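Local structure of ADP-ribosylation factor-binding protein GGA1 (Saccharomyces cerevisiae, 5CN2) at residues R36-Y41 with G81-A86; T50-L55 with A105-K110. The protein binds ARF1 and ARF2 and may help regulate membrane traffic through the trans-Golgi network, its C-terminal GAE (gamma-adaptin ear) domain being the part described here. All blocks are in the same frame, centred on the assembly; numbering follows the deposited sequence.

Overall arrangement
From the N terminus the chain runs through strands 13-17 and 21-29 into strand 34-43, the middle strand of the five-stranded antiparallel sheet, then passes over to the edge of the three-stranded sheet at 52-56. Contact 1 closes a loop when strand 78-89 returns to lie beside strand 34-43. Contact 2 closes a second loop when strand 99-109 pairs with strand 52-56. Because the segments alternate along the chain, the two loops cross rather than nest. The two contacts thus belong to opposing sheets of a beta-sandwich, their centres about 15 Å apart, and they meet where Tyr41 CD1 touches Phe52 CZ at 3.3 Å.

Contact 1 (R36-Y41 with G81-A86); sequences RLVIFY and GIKQIA
Tyr41 brings the CD2 side of its ring to Ile82 on the face of the sheet that looks into the sandwich, where strands 36-41 and 81-86 run antiparallel, 161° between their directions. Tyr41 CD2 meets the CG2 methyl of Ile82 at 3.5 Å, and the side chains slant across each other. With CG anti to the carbonyl carbon (chi1 -50°), that atom is set back toward the start of its strand. Tyr41 CE2 lies 3.9 Å from Gln84 CB, and the hydroxyl comes up to the end of the Gln84 side chain. Farther along the same face, Ile39 CB and CG1 lie beside the Gln84 carbonyl, each 3.4 Å from Gln84 O, and Leu37 CB meets Ala86 CB at 4.2 Å. Leu54 of the opposite sheet lies over Tyr41 and Gln84.

On the other face, Ile85 and Val38 project together from neighbouring strands; Ile85 CD1 sits at the fork of the valine, 3.7 Å from both Val38 CG1 and Val38 CG2. The bent chain of Arg36 brings its NE and NH2 near Ile85 CG2 and CD1. Lys83 runs beside the Phe40 ring, its CG 3.8 Å from Phe40 CE1, while Arg12 makes a cation-pi contact with that ring.

Between the faces, paired backbone bonds join Leu37 to Ala86 and Ile39 to Gln84, and Tyr41 N reaches Ile82 O at 2.9 Å. The chemistry is divided accordingly: peptide polarity is met within the sheet, a mainly apolar surface carrying Tyr41 and Gln84 packs inward, and on the outer face the aliphatic stem of Lys83 lies against Phe40 and Val38, the guanidinium end of Arg36 against Ile85.

Contact 2 (T50-L55 with A105-K110); sequences TNFALL and ANYCTK
An antiparallel pairing interrupted by a beta bulge joins Thr50 and strand 52-56, at the edge of the three-stranded sheet, to its central strand 99-109 in the GAE beta-sandwich. Thr50 pairs with Cys108 and Ala53 with Asn106, so the first strand carries one extra residue between the bridges. Asn51, where the chain turns a corner between the two bridges, has positive phi (57°) and extends ND2 toward Cys108 SG, 3.7 Å away.

On the inward face, CG of Phe52, anti to the backbone N (chi1 -176°), starts the side chain beside its own carbonyl carbon. Phe52 CE1 meets Ala105 CB at 3.9 Å, while CD1 lies equally far from Tyr107 CB; the two aromatic side chains slant past one another. Leu21 touches both Phe52 and Tyr107, tying this patch to strand 21-29.

Beyond the bulge, Ala53 N gives a 2.8 Å bond to Asn106 O, and Asn106 N answers to Ala53 O. Before it, Thr50 and Cys108 exchange nearly straight backbone bonds. An alanine at Thr50 has no hydroxyl, and Cys108 O, left with the backbone N-H of that residue, would probably be held less firmly. In the threonine, OG1 stands above the carbonyl plane, 3.1 Å from Cys108 O.

Contact 1 (R36-Y41 with G81-A86)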
# COMPACT_ATOMS: atom_id res chain seq x y z
N ARG A 36 -5.36 -2.61 -10.87
CA ARG A 36 -4.87 -3.61 -9.93
C ARG A 36 -3.67 -3.02 -9.19
O ARG A 36 -2.76 -2.49 -9.81
CB ARG A 36 -4.43 -4.85 -10.68
CG ARG A 36 -4.22 -6.04 -9.77
CD ARG A 36 -4.76 -7.32 -10.39
NE ARG A 36 -4.39 -8.51 -9.62
CZ ARG A 36 -3.15 -9.01 -9.56
NH1 ARG A 36 -2.15 -8.43 -10.23
NH2 ARG A 36 -2.92 -10.09 -8.83
N LEU A 37 -3.70 -3.04 -7.86
CA LEU A 37 -2.55 -2.60 -7.07
C LEU A 37 -1.98 -3.76 -6.36
O LEU A 37 -2.67 -4.40 -5.55
CB LEU A 37 -2.94 -1.63 -5.96
CG LEU A 37 -2.82 -0.17 -6.25
CD1 LEU A 37 -4.18 0.30 -6.76
CD2 LEU A 37 -2.41 0.52 -4.97
N VAL A 38 -0.70 -4.01 -6.62
CA VAL A 38 0.06 -4.97 -5.86
C VAL A 38 0.99 -4.17 -4.98
O VAL A 38 1.88 -3.48 -5.47
CB VAL A 38 0.81 -5.93 -6.79
CG1 VAL A 38 1.50 -7.02 -5.98
CG2 VAL A 38 -0.18 -6.53 -7.78
N ILE A 39 0.73 -4.24 -3.67
CA ILE A 39 1.46 -3.46 -2.68
C ILE A 39 2.51 -4.35 -2.00
O ILE A 39 2.25 -5.52 -1.71
CB ILE A 39 0.53 -2.88 -1.61
CG1 ILE A 39 -0.70 -2.25 -2.29
CG2 ILE A 39 1.26 -1.86 -0.72
CD1 ILE A 39 -1.68 -1.59 -1.34
N PHE A 40 3.68 -3.79 -1.76
CA PHE A 40 4.78 -4.52 -1.14
C PHE A 40 5.31 -3.71 0.03
O PHE A 40 5.48 -2.49 -0.07
CB PHE A 40 5.92 -4.75 -2.14
CG PHE A 40 5.55 -5.64 -3.28
CD1 PHE A 40 5.74 -7.00 -3.19
CD2 PHE A 40 5.07 -5.11 -4.47
CE1 PHE A 40 5.42 -7.83 -4.25
CE2 PHE A 40 4.75 -5.92 -5.52
CZ PHE A 40 4.91 -7.29 -5.41
N TYR A 41 5.63 -4.41 1.10
CA TYR A 41 6.13 -3.78 2.30
C TYR A 41 7.55 -4.27 2.56
O TYR A 41 7.80 -5.48 2.54
CB TYR A 41 5.20 -4.09 3.47
CG TYR A 41 3.71 -3.80 3.16
CD1 TYR A 41 3.16 -2.54 3.34
CD2 TYR A 41 2.88 -4.80 2.70
CE1 TYR A 41 1.82 -2.28 3.08
CE2 TYR A 41 1.54 -4.55 2.42
CZ TYR A 41 1.02 -3.29 2.61
OH TYR A 41 -0.30 -3.06 2.34
N GLY A 81 8.76 -8.43 1.95
CA GLY A 81 8.39 -9.53 2.85
C GLY A 81 6.89 -9.75 3.05
O GLY A 81 6.46 -10.82 3.48
N ILE A 82 6.11 -8.71 2.75
CA ILE A 82 4.65 -8.78 2.76
C ILE A 82 4.15 -8.20 1.43
O ILE A 82 4.63 -7.16 0.97
CB ILE A 82 4.05 -8.00 3.94
CG1 ILE A 82 4.51 -8.59 5.28
CG2 ILE A 82 2.53 -8.05 3.91
CD1 ILE A 82 4.14 -7.72 6.47
N LYS A 83 3.23 -8.92 0.82
CA LYS A 83 2.55 -8.49 -0.39
C LYS A 83 1.04 -8.38 -0.08
O LYS A 83 0.49 -9.17 0.73
CB LYS A 83 2.78 -9.54 -1.49
CG LYS A 83 2.14 -9.23 -2.84
CD LYS A 83 1.74 -10.48 -3.62
CE LYS A 83 2.80 -10.87 -4.64
NZ LYS A 83 2.59 -12.24 -5.19
N GLN A 84 0.37 -7.43 -0.72
CA GLN A 84 -1.08 -7.28 -0.55
C GLN A 84 -1.75 -6.72 -1.78
O GLN A 84 -1.44 -5.60 -2.20
CB GLN A 84 -1.38 -6.35 0.62
CG GLN A 84 -2.89 -6.18 0.84
CD GLN A 84 -3.26 -5.53 2.16
OE1 GLN A 84 -4.30 -5.87 2.73
NE2 GLN A 84 -2.43 -4.61 2.64
N ILE A 85 -2.69 -7.49 -2.32
CA ILE A 85 -3.41 -7.15 -3.55
C ILE A 85 -4.66 -6.31 -3.29
O ILE A 85 -5.43 -6.58 -2.37
CB ILE A 85 -3.90 -8.40 -4.31
CG1 ILE A 85 -2.78 -9.43 -4.47
CG2 ILE A 85 -4.46 -8.01 -5.67
CD1 ILE A 85 -1.59 -8.89 -5.24
N ALA A 86 -4.83 -5.29 -4.12
CA ALA A 86 -6.05 -4.49 -4.11
C ALA A 86 -6.51 -4.22 -5.54
O ALA A 86 -5.73 -4.34 -6.49
CB ALA A 86 -5.83 -3.18 -3.37

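Contact 2 (T50-L55 with A105-K110)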
# COMPACT_ATOMS: atom_id res chain seq x y z
N THR A 50 6.74 -6.20 13.48
CA THR A 50 5.67 -7.11 13.84
C THR A 50 4.35 -6.38 13.86
O THR A 50 4.29 -5.14 13.94
CB THR A 50 5.88 -7.72 15.26
OG1 THR A 50 6.01 -6.66 16.24
CG2 THR A 50 7.12 -8.60 15.29
N ASN A 51 3.28 -7.17 13.82
CA ASN A 51 1.91 -6.68 13.90
C ASN A 51 1.55 -5.64 12.84
O ASN A 51 0.76 -4.72 13.09
CB ASN A 51 1.63 -6.12 15.30
CG ASN A 51 1.85 -7.14 16.41
OD1 ASN A 51 1.56 -8.32 16.25
ND2 ASN A 51 2.35 -6.68 17.55
N PHE A 52 2.13 -5.79 11.64
CA PHE A 52 1.90 -4.82 10.58
C PHE A 52 0.48 -4.86 10.07
O PHE A 52 -0.06 -5.94 9.85
CB PHE A 52 2.82 -5.03 9.38
CG PHE A 52 2.65 -3.97 8.34
CD1 PHE A 52 3.35 -2.78 8.42
CD2 PHE A 52 1.72 -4.13 7.34
CE1 PHE A 52 3.16 -1.78 7.49
CE2 PHE A 52 1.51 -3.13 6.41
CZ PHE A 52 2.25 -1.96 6.48
N ALA A 53 -0.10 -3.69 9.81
CA ALA A 53 -1.37 -3.64 9.11
C ALA A 53 -1.58 -2.32 8.42
O ALA A 53 -1.34 -1.27 9.00
CB ALA A 53 -2.51 -3.88 10.11
N LEU A 54 -2.09 -2.39 7.19
CA LEU A 54 -2.43 -1.23 6.41
C LEU A 54 -3.93 -1.09 6.36
O LEU A 54 -4.63 -2.07 6.14
CB LEU A 54 -1.94 -1.36 4.96
CG LEU A 54 -2.14 -0.08 4.12
CD1 LEU A 54 -0.88 0.77 4.18
CD2 LEU A 54 -2.51 -0.42 2.69
N LEU A 55 -4.42 0.14 6.58
CA LEU A 55 -5.84 0.43 6.51
C LEU A 55 -6.02 1.45 5.41
O LEU A 55 -5.19 2.32 5.20
CB LEU A 55 -6.37 1.00 7.82
CG LEU A 55 -6.56 0.05 9.00
CD1 LEU A 55 -5.25 -0.55 9.45
CD2 LEU A 55 -7.20 0.79 10.17
N ALA A 105 -0.90 2.96 8.39
CA ALA A 105 -0.27 1.70 8.82
C ALA A 105 0.11 1.73 10.27
O ALA A 105 0.48 2.77 10.79
CB ALA A 105 0.94 1.40 8.00
N ASN A 106 -0.02 0.58 10.92
CA ASN A 106 0.43 0.41 12.25
C ASN A 106 1.30 -0.81 12.30
O ASN A 106 1.02 -1.81 11.62
CB ASN A 106 -0.73 0.25 13.23
CG ASN A 106 -1.54 1.51 13.36
OD1 ASN A 106 -1.40 2.25 14.35
ND2 ASN A 106 -2.38 1.79 12.36
N TYR A 107 2.34 -0.74 13.13
CA TYR A 107 3.22 -1.86 13.34
C TYR A 107 4.04 -1.64 14.56
O TYR A 107 4.14 -0.51 15.05
CB TYR A 107 4.18 -2.07 12.15
CG TYR A 107 5.03 -0.89 11.77
CD1 TYR A 107 4.54 0.07 10.91
CD2 TYR A 107 6.34 -0.77 12.21
CE1 TYR A 107 5.33 1.14 10.51
CE2 TYR A 107 7.14 0.30 11.83
CZ TYR A 107 6.62 1.25 10.98
OH TYR A 107 7.39 2.32 10.59
N CYS A 108 4.65 -2.70 15.05
CA CYS A 108 5.54 -2.61 16.19
C CYS A 108 6.92 -2.99 15.76
O CYS A 108 7.11 -3.98 15.07
CB CYS A 108 5.05 -3.53 17.31
SG CYS A 108 3.38 -3.10 17.84
N THR A 109 7.89 -2.19 16.12
CA THR A 109 9.27 -2.56 15.99
C THR A 109 9.73 -2.80 17.43
O THR A 109 8.91 -2.72 18.35
CB THR A 109 10.04 -1.44 15.26
OG1 THR A 109 11.19 -2.01 14.62
CG2 THR A 109 10.43 -0.30 16.25
N LYS A 110 11.01 -3.10 17.64
CA LYS A 110 11.50 -3.30 19.01
C LYS A 110 11.64 -1.94 19.71
O LYS A 110 12.42 -1.08 19.27
CB LYS A 110 12.84 -4.05 19.03